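Hypothetical protein (PDB 4QAN) is of unknown function but has a cystatin-like fold, diverged within the NTF2-like superfamily, and binds a magnesium ion. Local coordinates at residues Glu7-Thr12 and Phe211-Ile216; Arg48-Glu54 and Lys169-Leu173; Ile229-Glu233 and Met302-Leu307. All blocks are in the same frame, centred on the assembly; numbering follows the deposited sequence. Where two conformers were deposited one is given.

Overall arrangement
The three contacts are spread over a chain that holds two separate beta sheets, each with helices packed beside it. Contact 2 joins the start of helix 52-58 to strand 167-172 of the antiparallel sheet. Contact 3 joins helix 221-234 to strand 305-314 of the mixed sheet. Their centres are about 32 Å apart, on opposite sides of the chain's centre. Contact 1 ties the loop after helix 2-6 to the loop before helix 221-234, with its centre about 22 Å from each of the others. Along the chain, contact 1 encloses contact 2 and closes before contact 3 opens. The N-terminal loop is thereby fastened to the chain leading into helix 221-234, which packs on the mixed sheet.

Contact 1 (Glu7-Thr12 and Phe211-Ile216)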
# COMPACT_ATOMS: atom_id res chain seq x y z
N GLU A 7 -5.94 -7.04 -17.41
CA GLU A 7 -5.07 -8.08 -18.02
C GLU A 7 -3.60 -8.07 -17.54
O GLU A 7 -2.78 -8.86 -18.01
CB GLU A 7 -5.15 -8.03 -19.56
CG GLU A 7 -4.78 -6.70 -20.21
CD GLU A 7 -5.34 -6.56 -21.62
OE1 GLU A 7 -5.38 -7.58 -22.35
OE2 GLU A 7 -5.73 -5.45 -22.00
N VAL A 8 -3.29 -7.17 -16.61
CA VAL A 8 -1.96 -7.12 -16.01
C VAL A 8 -1.97 -7.73 -14.61
O VAL A 8 -1.04 -7.52 -13.84
CB VAL A 8 -1.39 -5.68 -16.01
CG1 VAL A 8 -1.34 -5.14 -17.43
CG2 VAL A 8 -2.21 -4.74 -15.13
N LEU A 9 -3.01 -8.50 -14.32
CA LEU A 9 -3.18 -9.15 -13.03
C LEU A 9 -2.75 -10.61 -13.04
O LEU A 9 -3.09 -11.38 -13.93
CB LEU A 9 -4.65 -9.09 -12.58
CG LEU A 9 -5.22 -7.71 -12.25
CD1 LEU A 9 -6.55 -7.88 -11.52
CD2 LEU A 9 -4.25 -6.88 -11.42
N ASN A 10 -2.01 -10.98 -12.00
CA ASN A 10 -1.64 -12.36 -11.74
C ASN A 10 -2.73 -12.91 -10.83
O ASN A 10 -2.75 -12.64 -9.63
CB ASN A 10 -0.28 -12.41 -11.06
CG ASN A 10 0.22 -13.82 -10.81
OD1 ASN A 10 -0.51 -14.78 -11.01
ND2 ASN A 10 1.47 -13.94 -10.36
N VAL A 11 -3.65 -13.65 -11.43
CA VAL A 11 -4.69 -14.31 -10.65
C VAL A 11 -4.02 -15.56 -10.08
O VAL A 11 -4.00 -16.61 -10.69
CB VAL A 11 -5.93 -14.68 -11.49
CG1 VAL A 11 -7.07 -15.16 -10.59
CG2 VAL A 11 -6.40 -13.48 -12.31
N THR A 12 -3.42 -15.40 -8.90
CA THR A 12 -2.63 -16.46 -8.28
C THR A 12 -3.53 -17.63 -7.91
O THR A 12 -4.75 -17.48 -7.91
CB THR A 12 -1.93 -15.95 -7.00
OG1 THR A 12 -2.92 -15.64 -6.01
CG2 THR A 12 -1.10 -14.72 -7.26
N PHE A 211 -4.55 -7.49 -5.06
CA PHE A 211 -4.08 -7.89 -6.37
C PHE A 211 -2.56 -8.02 -6.37
O PHE A 211 -1.87 -7.38 -5.57
CB PHE A 211 -4.52 -6.88 -7.43
CG PHE A 211 -3.81 -5.56 -7.33
CD1 PHE A 211 -4.30 -4.55 -6.52
CD2 PHE A 211 -2.64 -5.35 -8.03
CE1 PHE A 211 -3.63 -3.35 -6.42
CE2 PHE A 211 -1.97 -4.15 -7.94
CZ PHE A 211 -2.46 -3.14 -7.12
N GLN A 212 -2.07 -8.89 -7.27
CA GLN A 212 -0.64 -9.06 -7.54
C GLN A 212 -0.47 -8.80 -9.05
O GLN A 212 -1.01 -9.53 -9.87
CB GLN A 212 -0.16 -10.48 -7.12
CG GLN A 212 1.36 -10.61 -6.90
CD GLN A 212 1.79 -11.95 -6.28
OE1 GLN A 212 1.42 -12.29 -5.16
NE2 GLN A 212 2.61 -12.71 -7.01
N ALA A 213 0.25 -7.74 -9.41
CA ALA A 213 0.44 -7.42 -10.82
C ALA A 213 1.41 -8.44 -11.42
O ALA A 213 2.22 -9.02 -10.69
CB ALA A 213 0.96 -6.01 -10.97
N MSE A 214 1.27 -8.69 -12.72
CA MSE A 214 2.19 -9.56 -13.44
C MSE A 214 3.29 -8.73 -14.04
O MSE A 214 3.13 -7.54 -14.22
CB MSE A 214 1.45 -10.33 -14.52
CG MSE A 214 1.16 -9.47 -15.74
SE MSE A 214 0.22 -10.57 -17.07
CE MSE A 214 0.35 -9.26 -18.53
N PRO A 215 4.43 -9.36 -14.37
CA PRO A 215 5.44 -8.59 -15.09
C PRO A 215 4.97 -8.17 -16.49
O PRO A 215 4.36 -8.97 -17.18
CB PRO A 215 6.60 -9.59 -15.21
CG PRO A 215 6.43 -10.48 -14.04
CD PRO A 215 4.95 -10.68 -13.98
N ILE A 216 5.21 -6.92 -16.86
CA ILE A 216 5.14 -6.51 -18.27
C ILE A 216 6.39 -5.73 -18.61
O ILE A 216 6.99 -5.09 -17.74
CB ILE A 216 3.89 -5.67 -18.62
CG1 ILE A 216 3.88 -4.36 -17.85
CG2 ILE A 216 2.61 -6.45 -18.37
CD1 ILE A 216 2.69 -3.48 -18.19
O HOH W 1 -4.10 -10.15 -8.89
O HOH W 2 3.32 -11.67 -10.15
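Gln212 and Val8 present backbone carbonyls to the opposite segment, and Met214 and Asn10 supply the N-H groups. Met214 N donates to Val8 O at 2.8 Å, with an N-H...O angle of 169°. Asn10 N donates to Gln212 O. Ala213 CA also makes a CA-H...O contact with Val8 O.

The side chain of Met214, a selenomethionine, lies alongside residues Glu7 and Val8. In the conformer given, its CG sits between the backbone N and the carbonyl carbon (chi1 77°), and the rest of the chain is extended. This brings CG to 3.5 Å from Val8 O and carries CE on to Glu7 O.

The two backbone bonds flank a single beta bridge between Leu9 and Ala213, an isolated link between two loops. Val8 CG1 packs on Ile216 CG2, and Leu9 CD2 meets Phe211 CB at 4.0 Å, the two side chains crossing at about a right angle.

Asn10 and Gln212, the latter again in the conformer given, point the same way, side by side, with amide planes 82° apart. Asn10 ND2 and Gln212 NE2, both donors, lie 3.7 Å apart and turn to a shared water. This water accepts from Asn10 ND2 at 2.9 Å, donates to Ala213 O and takes a weak bond from Gln212 NE2. Ser249 gives both amides a further partner: its O accepts from Asn10 ND2 and its OG bonds Gln212 NE2. Gln212 OE1 accepts from Ser253 N. A second water joins Asn10 O to Gln212 N.

Contact 2 (Arg48-Glu54 and Lys169-Leu173); sequences RGCAIDE and KIHSL
Backbone hydrogen bonds hold Gly49 and Ala51 to Ile170. Ile170 N donates to Gly49 O at 3.0 Å. Ala51 N donates to Ile170 O, and this bond is more bent (142°). Between them, Cys50 CA makes a CA-H...O contact with Ile170 O. Cys50 and Ile170 thus form a single beta bridge, just before helix 52-58, with Ala51 at its N-cap. The bridge joins the start of this helix to the antiparallel sheet, next to a classic beta bulge where His171 and Ser172 both face Thr160.

Apolar contact is modest. Ala51 CB rests against Lys169 CB at 3.9 Å, and Cys50 SG lies near Leu173 CD1.

The charged contact is made by Lys169. Its chain is bent at chi2 (-148°) and then extended, so CD passes Cys50 O at 3.1 Å and NZ reaches Arg48 O and Glu54 of the helix. Glu54 crosses it at about a right angle. OE2 forms a salt bridge with NZ at 3.1 Å, a weak hydrogen bond. NZ also donates weakly to Arg48 O. A water takes a weak bond from NZ, donates to Glu54 OE1 at 2.7 Å and accepts from Asp53 N. With an alanine here instead of Lys169, Glu54 OE2 is likely to lose its countercharge and Arg48 O this donor.

The ammonium group shares weak bonds among a carboxylate, a carbonyl and a water, so no single strong bond probably dominates its pairing, alongside the two backbone bonds.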
# COMPACT_ATOMS: atom_id res chain seq x y z
N ARG A 48 -8.13 -11.13 3.09
CA ARG A 48 -9.55 -11.02 2.79
C ARG A 48 -10.38 -10.52 3.98
O ARG A 48 -11.45 -9.93 3.79
CB ARG A 48 -10.08 -12.38 2.32
CG ARG A 48 -9.43 -12.84 1.02
CD ARG A 48 -9.38 -14.36 0.93
NE ARG A 48 -8.87 -14.81 -0.37
CZ ARG A 48 -9.63 -15.20 -1.40
NH1 ARG A 48 -10.96 -15.19 -1.33
NH2 ARG A 48 -9.04 -15.60 -2.52
N GLY A 49 -9.89 -10.76 5.20
CA GLY A 49 -10.53 -10.28 6.41
C GLY A 49 -10.20 -8.86 6.82
O GLY A 49 -10.78 -8.35 7.79
N CYS A 50 -9.25 -8.23 6.12
CA CYS A 50 -8.87 -6.85 6.38
C CYS A 50 -9.73 -5.89 5.57
O CYS A 50 -10.26 -6.24 4.52
CB CYS A 50 -7.39 -6.63 6.03
SG CYS A 50 -6.23 -7.71 6.92
N ALA A 51 -9.84 -4.65 6.04
CA ALA A 51 -10.67 -3.64 5.38
C ALA A 51 -9.87 -2.87 4.31
O ALA A 51 -9.75 -1.65 4.38
CB ALA A 51 -11.24 -2.68 6.41
N ILE A 52 -9.35 -3.59 3.31
CA ILE A 52 -8.51 -2.97 2.29
C ILE A 52 -9.31 -2.03 1.37
O ILE A 52 -8.97 -0.84 1.26
CB ILE A 52 -7.71 -4.02 1.48
CG1 ILE A 52 -6.73 -4.76 2.40
CG2 ILE A 52 -6.91 -3.34 0.37
CD1 ILE A 52 -6.13 -6.03 1.84
N ASP A 53 -10.34 -2.54 0.70
CA ASP A 53 -11.13 -1.73 -0.23
C ASP A 53 -12.00 -0.70 0.50
O ASP A 53 -12.19 0.41 0.03
CB ASP A 53 -12.01 -2.60 -1.13
CG ASP A 53 -11.21 -3.47 -2.08
OD1 ASP A 53 -10.09 -3.09 -2.48
OD2 ASP A 53 -11.72 -4.55 -2.43
N GLU A 54 -12.53 -1.08 1.65
CA GLU A 54 -13.48 -0.24 2.36
C GLU A 54 -12.75 0.98 2.93
O GLU A 54 -13.16 2.11 2.69
CB GLU A 54 -14.21 -1.02 3.46
CG GLU A 54 -14.94 -2.28 2.99
CD GLU A 54 -14.07 -3.53 2.97
OE1 GLU A 54 -12.82 -3.40 3.02
OE2 GLU A 54 -14.64 -4.64 2.91
N LYS A 169 -15.05 -5.81 9.18
CA LYS A 169 -13.71 -6.26 8.84
C LYS A 169 -12.70 -5.73 9.85
O LYS A 169 -12.99 -4.82 10.62
CB LYS A 169 -13.34 -5.83 7.42
CG LYS A 169 -14.05 -6.65 6.34
CD LYS A 169 -13.20 -6.80 5.11
CE LYS A 169 -13.94 -7.55 4.03
NZ LYS A 169 -13.21 -7.39 2.75
N ILE A 170 -11.52 -6.33 9.86
CA ILE A 170 -10.47 -5.87 10.74
C ILE A 170 -9.74 -4.71 10.07
O ILE A 170 -9.17 -4.89 9.01
CB ILE A 170 -9.44 -6.97 11.02
CG1 ILE A 170 -10.11 -8.17 11.67
CG2 ILE A 170 -8.29 -6.42 11.87
CD1 ILE A 170 -10.94 -7.85 12.89
N HIS A 171 -9.78 -3.53 10.69
CA HIS A 171 -9.00 -2.38 10.21
C HIS A 171 -7.54 -2.50 10.62
O HIS A 171 -6.64 -2.07 9.88
CB HIS A 171 -9.55 -1.07 10.78
CG HIS A 171 -8.71 0.12 10.42
ND1 HIS A 171 -8.58 0.56 9.13
CD2 HIS A 171 -7.91 0.90 11.18
CE1 HIS A 171 -7.75 1.60 9.10
NE2 HIS A 171 -7.33 1.82 10.33
N SER A 172 -7.30 -3.02 11.82
CA SER A 172 -5.94 -3.21 12.30
C SER A 172 -5.83 -4.38 13.24
O SER A 172 -6.75 -4.64 14.02
CB SER A 172 -5.44 -1.94 12.99
OG SER A 172 -4.06 -2.02 13.28
N LEU A 173 -4.72 -5.10 13.14
CA LEU A 173 -4.41 -6.25 14.00
C LEU A 173 -3.69 -5.79 15.27
O LEU A 173 -3.29 -6.61 16.10
CB LEU A 173 -3.53 -7.26 13.26
CG LEU A 173 -4.25 -8.25 12.36
CD1 LEU A 173 -4.72 -7.61 11.05
CD2 LEU A 173 -3.33 -9.43 12.09
O HOH W 3 -11.29 -5.13 1.58

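Contact 3 (Ile229-Glu233 and Met302-Leu307); sequences IYAIE and MVYLDL
Ile229, Ile232 and Glu233 meet the segment 302-307 along one side of their helix. The helix and strand 305-307 run nearly antiparallel, with axes 8.6 Å apart at closest approach and an angle of 163° between their directions.

The tightly packed part is mostly apolar. Ile232 puts its CG2 branch, which lies anti to the backbone N, against Leu305 CD2 at 4.1 Å. The same methyl touches the selenium of Met302, whose chain is bent at chi2 (-65°). Through its CG1 branch Ile229 touches both leucines, CD1 on Leu305 CD2 and CG1 on Leu307 CD2 at 4.2 Å, the Ile229 and Leu307 side chains crossing at about a right angle. The other branch, CG2, lies near Leu305 O. Separately, the backbones come close at the end of the helical segment. Glu233 CA makes a CA-H...O contact with Met302 O at 3.5 Å, and Val303 CA makes one back to Glu233 O.

The other side is polar and more open. Asp306 and Val303 are exposed there. The extended chain of Glu233 reaches across to the strand backbone and brings OE2 to 2.6 Å from Leu305 O. Two oxygens this close suggest that Glu233 probably carries a proton. Asp306 OD1, 3.7 Å from Glu233 OE2, is likely to favour that. A water donates to Glu233 OE2 at 2.8 Å and accepts from Leu307 N, bridging helix and strand.

Neighbours complete the apolar side. Ile232 also packs on Leu267, Met270 and Leu271 of helix 254-275. Tyr329 and Tyr331 of the adjacent strand 322-331 touch Ile229, Leu305, Leu307 and Met302. Helix 221-234 therefore packs against both the mixed sheet and helix 254-275, consistent with the helix-against-sheet arrangement of the cystatin-like fold.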
# COMPACT_ATOMS: atom_id res chain seq x y z
N ILE A 229 4.91 6.09 -18.13
CA ILE A 229 4.32 7.44 -18.09
C ILE A 229 2.96 7.52 -18.79
O ILE A 229 2.08 8.25 -18.34
CB ILE A 229 5.32 8.49 -18.63
CG1 ILE A 229 6.56 8.54 -17.71
CG2 ILE A 229 4.67 9.86 -18.78
CD1 ILE A 229 6.29 8.83 -16.25
N TYR A 230 2.75 6.77 -19.86
CA TYR A 230 1.46 6.75 -20.52
C TYR A 230 0.40 6.16 -19.60
O TYR A 230 -0.73 6.66 -19.54
CB TYR A 230 1.53 5.94 -21.82
CG TYR A 230 0.19 5.81 -22.56
CD1 TYR A 230 -0.39 6.91 -23.18
CD2 TYR A 230 -0.49 4.58 -22.61
CE1 TYR A 230 -1.60 6.80 -23.85
CE2 TYR A 230 -1.71 4.45 -23.28
CZ TYR A 230 -2.26 5.56 -23.90
OH TYR A 230 -3.45 5.45 -24.56
N ALA A 231 0.74 5.08 -18.90
CA ALA A 231 -0.15 4.51 -17.89
C ALA A 231 -0.59 5.53 -16.82
O ALA A 231 -1.77 5.62 -16.45
CB ALA A 231 0.53 3.32 -17.22
N ILE A 232 0.38 6.31 -16.34
CA ILE A 232 0.11 7.38 -15.37
C ILE A 232 -0.84 8.43 -15.96
O ILE A 232 -1.83 8.81 -15.31
CB ILE A 232 1.45 8.00 -14.89
CG1 ILE A 232 2.14 6.99 -13.95
CG2 ILE A 232 1.21 9.32 -14.16
CD1 ILE A 232 3.57 7.30 -13.55
N GLU A 233 -0.59 8.84 -17.20
CA GLU A 233 -1.43 9.80 -17.90
C GLU A 233 -2.88 9.32 -18.02
O GLU A 233 -3.80 10.14 -17.93
CB GLU A 233 -0.89 10.07 -19.30
CG GLU A 233 0.49 10.73 -19.35
CD GLU A 233 1.12 10.67 -20.72
OE1 GLU A 233 0.58 9.96 -21.59
OE2 GLU A 233 2.16 11.34 -20.93
N MSE A 302 -2.51 14.92 -14.22
CA MSE A 302 -1.56 13.90 -14.64
C MSE A 302 -1.71 13.56 -16.11
O MSE A 302 -0.78 13.03 -16.73
CB MSE A 302 -1.70 12.63 -13.78
CG MSE A 302 -1.24 12.85 -12.35
SE MSE A 302 0.70 13.23 -12.34
CE MSE A 302 0.64 14.35 -10.74
N VAL A 303 -2.87 13.85 -16.69
CA VAL A 303 -3.04 13.65 -18.12
C VAL A 303 -2.12 14.58 -18.93
O VAL A 303 -1.90 14.35 -20.12
CB VAL A 303 -4.51 13.81 -18.52
CG1 VAL A 303 -4.95 15.25 -18.43
CG2 VAL A 303 -4.71 13.29 -19.93
N TYR A 304 -1.60 15.62 -18.30
CA TYR A 304 -0.64 16.51 -18.95
C TYR A 304 0.75 16.37 -18.37
O TYR A 304 1.56 17.28 -18.47
CB TYR A 304 -1.13 17.96 -18.88
CG TYR A 304 -2.47 18.14 -19.56
CD1 TYR A 304 -2.62 17.82 -20.91
CD2 TYR A 304 -3.57 18.64 -18.87
CE1 TYR A 304 -3.83 17.97 -21.55
CE2 TYR A 304 -4.79 18.80 -19.51
CZ TYR A 304 -4.91 18.46 -20.84
OH TYR A 304 -6.11 18.61 -21.49
N LEU A 305 1.04 15.22 -17.79
CA LEU A 305 2.41 14.87 -17.52
C LEU A 305 2.97 14.27 -18.79
O LEU A 305 2.57 13.17 -19.18
CB LEU A 305 2.53 13.89 -16.37
CG LEU A 305 3.96 13.44 -16.11
CD1 LEU A 305 4.74 14.57 -15.50
CD2 LEU A 305 3.97 12.22 -15.22
N ASP A 306 3.88 15.00 -19.44
CA ASP A 306 4.49 14.59 -20.68
C ASP A 306 5.97 14.37 -20.53
O ASP A 306 6.69 15.14 -19.90
CB ASP A 306 4.30 15.65 -21.76
CG ASP A 306 2.95 15.57 -22.42
OD1 ASP A 306 2.61 14.48 -22.92
OD2 ASP A 306 2.24 16.60 -22.45
N LEU A 307 6.42 13.30 -21.16
CA LEU A 307 7.82 13.01 -21.28
C LEU A 307 8.36 13.76 -22.53
O LEU A 307 7.84 13.62 -23.62
CB LEU A 307 7.94 11.49 -21.42
CG LEU A 307 9.16 10.73 -20.92
CD1 LEU A 307 9.50 11.04 -19.48
CD2 LEU A 307 8.86 9.26 -21.11
O HOH W 4 4.50 11.42 -22.52